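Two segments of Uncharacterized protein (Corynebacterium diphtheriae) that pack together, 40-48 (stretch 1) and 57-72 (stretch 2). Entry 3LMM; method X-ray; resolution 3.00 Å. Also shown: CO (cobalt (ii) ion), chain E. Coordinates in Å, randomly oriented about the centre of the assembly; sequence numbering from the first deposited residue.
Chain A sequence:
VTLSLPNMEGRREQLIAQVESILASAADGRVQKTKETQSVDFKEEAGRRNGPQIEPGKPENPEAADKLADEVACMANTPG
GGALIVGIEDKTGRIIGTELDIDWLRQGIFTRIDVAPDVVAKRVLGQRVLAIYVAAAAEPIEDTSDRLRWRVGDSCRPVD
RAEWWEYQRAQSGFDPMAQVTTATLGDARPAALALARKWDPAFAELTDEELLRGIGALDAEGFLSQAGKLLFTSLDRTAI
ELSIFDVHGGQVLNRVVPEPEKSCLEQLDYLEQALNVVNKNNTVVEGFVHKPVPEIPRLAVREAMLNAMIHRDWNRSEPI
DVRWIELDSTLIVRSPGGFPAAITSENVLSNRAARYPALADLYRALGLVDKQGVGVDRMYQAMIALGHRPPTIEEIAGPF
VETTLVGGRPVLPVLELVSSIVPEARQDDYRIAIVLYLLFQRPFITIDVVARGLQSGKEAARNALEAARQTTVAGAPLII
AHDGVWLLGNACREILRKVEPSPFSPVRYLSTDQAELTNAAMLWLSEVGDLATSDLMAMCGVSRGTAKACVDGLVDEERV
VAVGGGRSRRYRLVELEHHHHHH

Stretch 1, residues 40-48: VDFKEEAGR
Stretch 2, residues 57-72: GKPENPEAADKLADEV

Residues 40-48 run as a short strand (41-43) that opens into an extended loop, and residues 57-72 form a turn leading into a helix that begins at Pro-62 and continues beyond Val-72. Strand and helix run nearly antiparallel, their N-to-C directions 171° apart, with axes no closer than 11.1 Å. Side chains must span that gap, whereas the loop comes nearer: the CA atoms of Ala-46 and Ala-64 lie 4.9 Å apart. The contact buries 586 Å², counting both sides.

Glu-71 has the largest share. Its CA-to-CB bond points toward the strand, and chi1 of -164° (t) with chi2 of 73° (p) brings the carboxylate to Lys-43. There Lys-43 NZ meets Glu-71 OE2 at 2.9 Å, a salt bridge whose hydrogen bond is weak. Lys-43 (phi/psi -131/145) also points toward the helix, with chi angles of -64°, -114°, 88° and 178°; its long chain suits it to cross the gap and end in a charge. The ammonium also helps offset a repulsive approach, since Asp-41 OD2 lies just 3.1 Å from Glu-71 OE2 and both atoms are acceptors. Asp-41 (chi1 -156°, t) has both carboxylate oxygens hydrogen-bonded elsewhere in the structure. Between these strand residues Phe-42 turns away, following the alternation of an extended chain, while its carbonyl O binds the cobalt ion at 2.6 Å.

Glu-45 (phi/psi -48/113) sets off sideways, but its fully extended side chain (chi1 and chi2 both t) brings its end nearer the second stretch. Its methylene CG packs 3.6 Å from Ala-64 CB, so the aliphatic part makes the apolar contact, while Glu-45 OE2 forms a salt bridge with Arg-48 NE at 3.6 Å. That guanidinium carries Gly-57 CA over one face; a CB on Gly-57 would clash with Arg-48 CZ.

Ala-46 (phi/psi -68/161) points toward the helix, its CB 4.2 Å from Lys-67 CG and its O 3.8 Å from Ala-64 CB. The small methyls of Ala-46 and Ala-64 suit this close backbone approach. Next, Gly-47 takes phi/psi of 80/22, a positive phi that favours glycine, and its CA lies 3.3 Å from Glu-63 OE2, which a CB would strike.

Asn-61, the N-cap residue (phi/psi -165/83, chi1 t), points toward the loop. Behind it the helix is held by regular i to i+4 bonds, including Ala-65 N to Asn-61 O at 3.0 Å and Glu-71 N to Lys-67 O at 2.9 Å.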

# COMPACT_ATOMS: atom_id res chain seq x y z
N VAL A 40 -16.76 7.63 -22.36
CA VAL A 40 -17.18 7.83 -20.99
C VAL A 40 -17.79 6.52 -20.49
O VAL A 40 -18.57 5.87 -21.19
CB VAL A 40 -18.16 9.00 -20.89
CG1 VAL A 40 -18.60 9.20 -19.46
CG2 VAL A 40 -17.50 10.26 -21.42
N ASP A 41 -17.39 6.11 -19.29
CA ASP A 41 -17.84 4.87 -18.68
C ASP A 41 -19.14 5.01 -17.90
O ASP A 41 -19.16 5.63 -16.84
CB ASP A 41 -16.74 4.35 -17.74
CG ASP A 41 -16.82 2.85 -17.50
OD1 ASP A 41 -17.78 2.22 -17.98
OD2 ASP A 41 -15.91 2.29 -16.84
N PHE A 42 -20.22 4.43 -18.43
CA PHE A 42 -21.52 4.47 -17.75
C PHE A 42 -21.61 3.32 -16.77
O PHE A 42 -21.53 2.16 -17.18
CB PHE A 42 -22.68 4.32 -18.74
CG PHE A 42 -22.92 5.54 -19.59
CD1 PHE A 42 -23.84 5.49 -20.63
CD2 PHE A 42 -22.23 6.72 -19.36
CE1 PHE A 42 -24.05 6.60 -21.44
CE2 PHE A 42 -22.43 7.84 -20.16
CZ PHE A 42 -23.35 7.78 -21.20
N LYS A 43 -21.77 3.62 -15.49
CA LYS A 43 -21.90 2.57 -14.49
C LYS A 43 -23.08 2.82 -13.59
O LYS A 43 -23.41 3.96 -13.25
CB LYS A 43 -20.65 2.45 -13.63
CG LYS A 43 -19.42 2.04 -14.40
CD LYS A 43 -18.92 0.67 -13.98
CE LYS A 43 -19.58 -0.43 -14.77
NZ LYS A 43 -19.01 -1.74 -14.34
N GLU A 44 -23.69 1.72 -13.19
CA GLU A 44 -24.86 1.70 -12.34
C GLU A 44 -24.50 1.15 -10.96
O GLU A 44 -23.99 0.03 -10.86
CB GLU A 44 -25.88 0.80 -13.00
CG GLU A 44 -27.07 0.54 -12.17
CD GLU A 44 -28.02 -0.39 -12.86
OE1 GLU A 44 -29.04 -0.74 -12.22
OE2 GLU A 44 -27.76 -0.77 -14.02
N GLU A 45 -24.76 1.92 -9.91
CA GLU A 45 -24.44 1.47 -8.55
C GLU A 45 -24.98 0.06 -8.39
O GLU A 45 -26.19 -0.16 -8.40
CB GLU A 45 -25.08 2.39 -7.51
CG GLU A 45 -24.80 1.99 -6.07
CD GLU A 45 -25.37 2.99 -5.08
OE1 GLU A 45 -25.38 2.69 -3.87
OE2 GLU A 45 -25.82 4.08 -5.49
N ALA A 46 -24.06 -0.90 -8.26
CA ALA A 46 -24.45 -2.30 -8.13
C ALA A 46 -25.17 -2.59 -6.83
O ALA A 46 -25.09 -1.81 -5.88
CB ALA A 46 -23.22 -3.19 -8.24
N GLY A 47 -25.88 -3.72 -6.81
CA GLY A 47 -26.59 -4.15 -5.62
C GLY A 47 -27.91 -3.46 -5.39
O GLY A 47 -28.42 -3.43 -4.27
N ARG A 48 -28.48 -2.91 -6.44
CA ARG A 48 -29.74 -2.22 -6.27
C ARG A 48 -30.79 -2.75 -7.24
O ARG A 48 -31.98 -2.47 -7.10
CB ARG A 48 -29.53 -0.73 -6.47
CG ARG A 48 -30.16 0.09 -5.38
CD ARG A 48 -29.19 1.08 -4.82
NE ARG A 48 -28.79 2.14 -5.75
CZ ARG A 48 -29.57 3.14 -6.15
NH1 ARG A 48 -30.81 3.23 -5.71
NH2 ARG A 48 -29.09 4.07 -6.96
N GLY A 57 -31.21 4.32 -3.28
CA GLY A 57 -29.79 4.31 -2.93
C GLY A 57 -29.52 4.88 -1.56
O GLY A 57 -30.20 5.80 -1.12
N LYS A 58 -28.52 4.31 -0.89
CA LYS A 58 -28.11 4.75 0.45
C LYS A 58 -26.78 5.51 0.35
O LYS A 58 -26.10 5.46 -0.68
CB LYS A 58 -27.92 3.54 1.36
CG LYS A 58 -29.14 2.66 1.53
CD LYS A 58 -30.18 3.32 2.41
CE LYS A 58 -31.32 2.35 2.69
NZ LYS A 58 -32.41 2.99 3.49
N PRO A 59 -26.39 6.23 1.42
CA PRO A 59 -25.12 6.97 1.37
C PRO A 59 -23.91 6.05 1.32
O PRO A 59 -22.90 6.39 0.72
CB PRO A 59 -25.17 7.82 2.64
CG PRO A 59 -25.94 6.96 3.58
CD PRO A 59 -27.07 6.45 2.71
N GLU A 60 -24.02 4.88 1.95
CA GLU A 60 -22.93 3.91 1.98
C GLU A 60 -23.33 2.55 1.37
O GLU A 60 -24.47 2.11 1.52
CB GLU A 60 -22.47 3.69 3.41
CG GLU A 60 -21.71 4.84 3.98
CD GLU A 60 -21.38 4.61 5.43
OE1 GLU A 60 -21.06 3.45 5.79
OE2 GLU A 60 -21.43 5.57 6.22
N ASN A 61 -22.39 1.89 0.71
CA ASN A 61 -22.68 0.60 0.07
C ASN A 61 -21.41 -0.16 -0.33
O ASN A 61 -21.01 -0.14 -1.49
CB ASN A 61 -23.54 0.83 -1.16
CG ASN A 61 -23.86 -0.45 -1.90
OD1 ASN A 61 -24.53 -0.43 -2.93
ND2 ASN A 61 -23.39 -1.58 -1.37
N PRO A 62 -20.79 -0.88 0.62
CA PRO A 62 -19.57 -1.64 0.33
C PRO A 62 -19.59 -2.50 -0.93
O PRO A 62 -18.59 -2.56 -1.64
CB PRO A 62 -19.36 -2.46 1.61
CG PRO A 62 -20.75 -2.65 2.10
CD PRO A 62 -21.34 -1.27 1.93
N GLU A 63 -20.69 -3.17 -1.21
CA GLU A 63 -20.75 -3.99 -2.41
C GLU A 63 -20.52 -3.11 -3.63
O GLU A 63 -19.76 -3.47 -4.53
CB GLU A 63 -22.10 -4.69 -2.53
CG GLU A 63 -22.21 -5.67 -3.71
CD GLU A 63 -23.64 -6.09 -4.00
OE1 GLU A 63 -23.84 -7.02 -4.82
OE2 GLU A 63 -24.57 -5.48 -3.41
N ALA A 64 -21.18 -1.96 -3.68
CA ALA A 64 -21.02 -1.06 -4.81
C ALA A 64 -19.59 -0.52 -4.86
O ALA A 64 -19.00 -0.39 -5.95
CB ALA A 64 -22.01 0.09 -4.71
N ALA A 65 -19.03 -0.21 -3.70
CA ALA A 65 -17.68 0.31 -3.62
C ALA A 65 -16.72 -0.67 -4.28
O ALA A 65 -15.84 -0.27 -5.03
CB ALA A 65 -17.30 0.54 -2.18
N ASP A 66 -16.89 -1.96 -4.00
CA ASP A 66 -16.03 -2.98 -4.59
C ASP A 66 -16.05 -2.86 -6.11
O ASP A 66 -15.03 -2.55 -6.72
CB ASP A 66 -16.49 -4.38 -4.17
CG ASP A 66 -15.81 -4.88 -2.89
OD1 ASP A 66 -16.23 -5.95 -2.38
OD2 ASP A 66 -14.86 -4.22 -2.40
N LYS A 67 -17.21 -3.10 -6.72
CA LYS A 67 -17.34 -3.03 -8.18
C LYS A 67 -16.76 -1.74 -8.79
O LYS A 67 -16.04 -1.77 -9.79
CB LYS A 67 -18.81 -3.19 -8.58
CG LYS A 67 -19.28 -4.63 -8.78
CD LYS A 67 -19.22 -5.44 -7.49
CE LYS A 67 -19.57 -6.92 -7.70
NZ LYS A 67 -18.53 -7.71 -8.46
N LEU A 68 -17.09 -0.60 -8.18
CA LEU A 68 -16.62 0.71 -8.64
C LEU A 68 -15.09 0.82 -8.55
O LEU A 68 -14.42 1.28 -9.48
CB LEU A 68 -17.28 1.82 -7.82
CG LEU A 68 -18.28 2.70 -8.57
CD1 LEU A 68 -19.16 1.85 -9.44
CD2 LEU A 68 -19.10 3.50 -7.57
N ALA A 69 -14.54 0.39 -7.42
CA ALA A 69 -13.10 0.43 -7.25
C ALA A 69 -12.49 -0.41 -8.37
O ALA A 69 -11.54 0.01 -9.01
CB ALA A 69 -12.71 -0.12 -5.89
N ASP A 70 -13.04 -1.59 -8.63
CA ASP A 70 -12.49 -2.42 -9.70
C ASP A 70 -12.55 -1.71 -11.03
O ASP A 70 -11.62 -1.82 -11.83
CB ASP A 70 -13.25 -3.74 -9.80
CG ASP A 70 -12.70 -4.81 -8.88
OD1 ASP A 70 -13.27 -5.93 -8.83
OD2 ASP A 70 -11.68 -4.54 -8.21
N GLU A 71 -13.63 -0.97 -11.28
CA GLU A 71 -13.73 -0.26 -12.54
C GLU A 71 -12.68 0.85 -12.61
O GLU A 71 -12.06 1.06 -13.66
CB GLU A 71 -15.14 0.32 -12.70
CG GLU A 71 -15.46 0.75 -14.13
CD GLU A 71 -15.71 -0.43 -15.08
OE1 GLU A 71 -14.84 -1.33 -15.18
OE2 GLU A 71 -16.77 -0.45 -15.75
N VAL A 72 -12.47 1.57 -11.51
CA VAL A 72 -11.47 2.64 -11.49
C VAL A 72 -10.09 2.08 -11.83
O VAL A 72 -9.32 2.71 -12.55
CB VAL A 72 -11.42 3.34 -10.13
CG1 VAL A 72 -10.36 4.42 -10.12
CG2 VAL A 72 -12.77 3.93 -9.83
CO CO E . -19.88 0.65 -18.50